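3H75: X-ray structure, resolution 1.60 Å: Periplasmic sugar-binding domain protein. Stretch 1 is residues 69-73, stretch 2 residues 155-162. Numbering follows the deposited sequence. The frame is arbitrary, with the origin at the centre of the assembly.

Stretch 1, residues 69-73: VNEQY
Stretch 2 (155-162) KVTPAAQL

No hydrogen bond or salt bridge joins these stretches; van der Waals packing, burying 240 Å² in all, mostly on Val156, Gln72, Pro158 and Glu71, holds residues 69-73 against the start of a helix. The closest CA pair is Glu71 and Thr157, 6.1 Å apart.

Stretch 1 is largely extended: Val69, Asn70 and Glu71 have phi/psi near -86/141, -77/144 and -154/158, before Gln72 turns to -79/-8. In stretch 2, Val156 (-76/-5) leads to Thr157 (-91/145), the N-cap; the helix begins at Pro158 and continues past Leu162. Gln161 N donates to Thr157 O (3.0 Å) and Leu162 N to Pro158 O (2.7 Å). Thr157, chi1 p, points its CB away from stretch 1, and its OG1 accepts a weak capping bond from Ala160 N (3.4 Å).

Pro158 and Val156 both point CB toward stretch 1. Proline, lacking an amide hydrogen, suits a helix's first turn; its ring is C-gamma endo, with CG 3.4 Å from the O of buried Asn70 and CD 4.4 Å from Glu71 CA. Glu71, chi1 and chi2 both t, extends OE2 to 4.2 Å from methyl CG2 of Val156 (chi1 m).

Gln72, CB toward stretch 2, is long enough (chi1 p, chi2 t, chi3 167°) to bring OE1 3.4 Å from Val156 O; both are acceptors, so they do not bond. Gln161 NE2 remains 4.2 Å from Gln72 OE1.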

# COMPACT_ATOMS: atom_id res chain seq x y z
N VAL A 69 -7.01 -0.99 9.50
CA VAL A 69 -7.14 -0.93 8.05
C VAL A 69 -8.58 -1.26 7.70
O VAL A 69 -9.20 -2.13 8.31
CB VAL A 69 -6.20 -1.94 7.37
CG1 VAL A 69 -6.40 -1.90 5.87
CG2 VAL A 69 -4.75 -1.62 7.73
N ASN A 70 -9.13 -0.56 6.71
CA ASN A 70 -10.51 -0.80 6.33
C ASN A 70 -10.67 -2.06 5.49
O ASN A 70 -9.81 -2.41 4.68
CB ASN A 70 -11.06 0.40 5.57
CG ASN A 70 -12.57 0.50 5.66
OD1 ASN A 70 -13.22 -0.29 6.35
ND2 ASN A 70 -13.15 1.49 4.98
N GLU A 71 -11.79 -2.75 5.73
CA GLU A 71 -12.17 -3.97 5.02
C GLU A 71 -13.69 -4.02 5.12
O GLU A 71 -14.28 -3.41 6.01
CB GLU A 71 -11.55 -5.20 5.69
CG GLU A 71 -11.84 -6.50 4.95
CD GLU A 71 -11.17 -7.70 5.58
OE1 GLU A 71 -10.48 -7.53 6.61
OE2 GLU A 71 -11.32 -8.81 5.04
N GLN A 72 -14.33 -4.74 4.21
CA GLN A 72 -15.79 -4.81 4.19
C GLN A 72 -16.47 -5.75 5.19
O GLN A 72 -17.69 -5.72 5.33
CB GLN A 72 -16.27 -5.17 2.78
CG GLN A 72 -15.61 -6.40 2.19
CD GLN A 72 -16.17 -6.78 0.83
OE1 GLN A 72 -15.60 -7.60 0.11
NE2 GLN A 72 -17.30 -6.18 0.47
N TYR A 73 -15.69 -6.56 5.89
CA TYR A 73 -16.30 -7.49 6.84
C TYR A 73 -15.92 -7.28 8.31
O TYR A 73 -16.79 -7.28 9.18
CB TYR A 73 -16.00 -8.93 6.42
CG TYR A 73 -16.62 -9.30 5.09
CD1 TYR A 73 -18.00 -9.31 4.92
CD2 TYR A 73 -15.82 -9.63 3.99
CE1 TYR A 73 -18.58 -9.63 3.69
CE2 TYR A 73 -16.38 -9.95 2.76
CZ TYR A 73 -17.76 -9.95 2.61
OH TYR A 73 -18.33 -10.25 1.39
N LYS A 155 -8.74 -10.88 -3.25
CA LYS A 155 -9.92 -10.34 -3.92
C LYS A 155 -10.85 -9.47 -3.08
O LYS A 155 -11.33 -8.44 -3.55
CB LYS A 155 -10.74 -11.48 -4.54
CG LYS A 155 -11.88 -11.00 -5.44
CD LYS A 155 -12.63 -12.16 -6.07
CE LYS A 155 -13.74 -11.66 -6.99
NZ LYS A 155 -14.51 -12.77 -7.60
N VAL A 156 -11.09 -9.87 -1.84
CA VAL A 156 -12.00 -9.12 -0.97
C VAL A 156 -11.46 -7.82 -0.37
O VAL A 156 -12.21 -7.10 0.28
CB VAL A 156 -12.52 -9.99 0.20
CG1 VAL A 156 -13.20 -11.24 -0.34
CG2 VAL A 156 -11.37 -10.36 1.12
N THR A 157 -10.18 -7.52 -0.59
CA THR A 157 -9.60 -6.31 -0.02
C THR A 157 -9.70 -5.08 -0.92
O THR A 157 -9.63 -5.18 -2.14
CB THR A 157 -8.11 -6.52 0.34
OG1 THR A 157 -7.34 -6.61 -0.87
CG2 THR A 157 -7.94 -7.79 1.14
N PRO A 158 -9.88 -3.90 -0.31
CA PRO A 158 -9.99 -2.66 -1.08
C PRO A 158 -8.71 -2.34 -1.87
O PRO A 158 -8.78 -1.78 -2.96
CB PRO A 158 -10.32 -1.61 -0.02
CG PRO A 158 -9.86 -2.24 1.28
CD PRO A 158 -10.23 -3.67 1.10
N ALA A 159 -7.55 -2.69 -1.33
CA ALA A 159 -6.30 -2.42 -2.04
C ALA A 159 -6.32 -3.15 -3.38
O ALA A 159 -5.93 -2.59 -4.41
CB ALA A 159 -5.11 -2.89 -1.21
N ALA A 160 -6.77 -4.40 -3.36
CA ALA A 160 -6.85 -5.19 -4.58
C ALA A 160 -7.93 -4.62 -5.49
O ALA A 160 -7.70 -4.43 -6.69
CB ALA A 160 -7.15 -6.65 -4.25
N GLN A 161 -9.11 -4.36 -4.93
CA GLN A 161 -10.22 -3.84 -5.72
C GLN A 161 -9.89 -2.51 -6.39
O GLN A 161 -10.16 -2.32 -7.58
CB GLN A 161 -11.46 -3.65 -4.83
CG GLN A 161 -11.91 -4.91 -4.13
CD GLN A 161 -13.10 -4.66 -3.23
OE1 GLN A 161 -13.13 -3.68 -2.49
NE2 GLN A 161 -14.09 -5.55 -3.28
N LEU A 162 -9.31 -1.58 -5.63
CA LEU A 162 -8.96 -0.27 -6.16
C LEU A 162 -7.87 -0.34 -7.22
O LEU A 162 -7.95 0.34 -8.24
CB LEU A 162 -8.53 0.66 -5.03
CG LEU A 162 -9.66 1.10 -4.09
CD1 LEU A 162 -9.08 1.87 -2.91
CD2 LEU A 162 -10.65 1.95 -4.86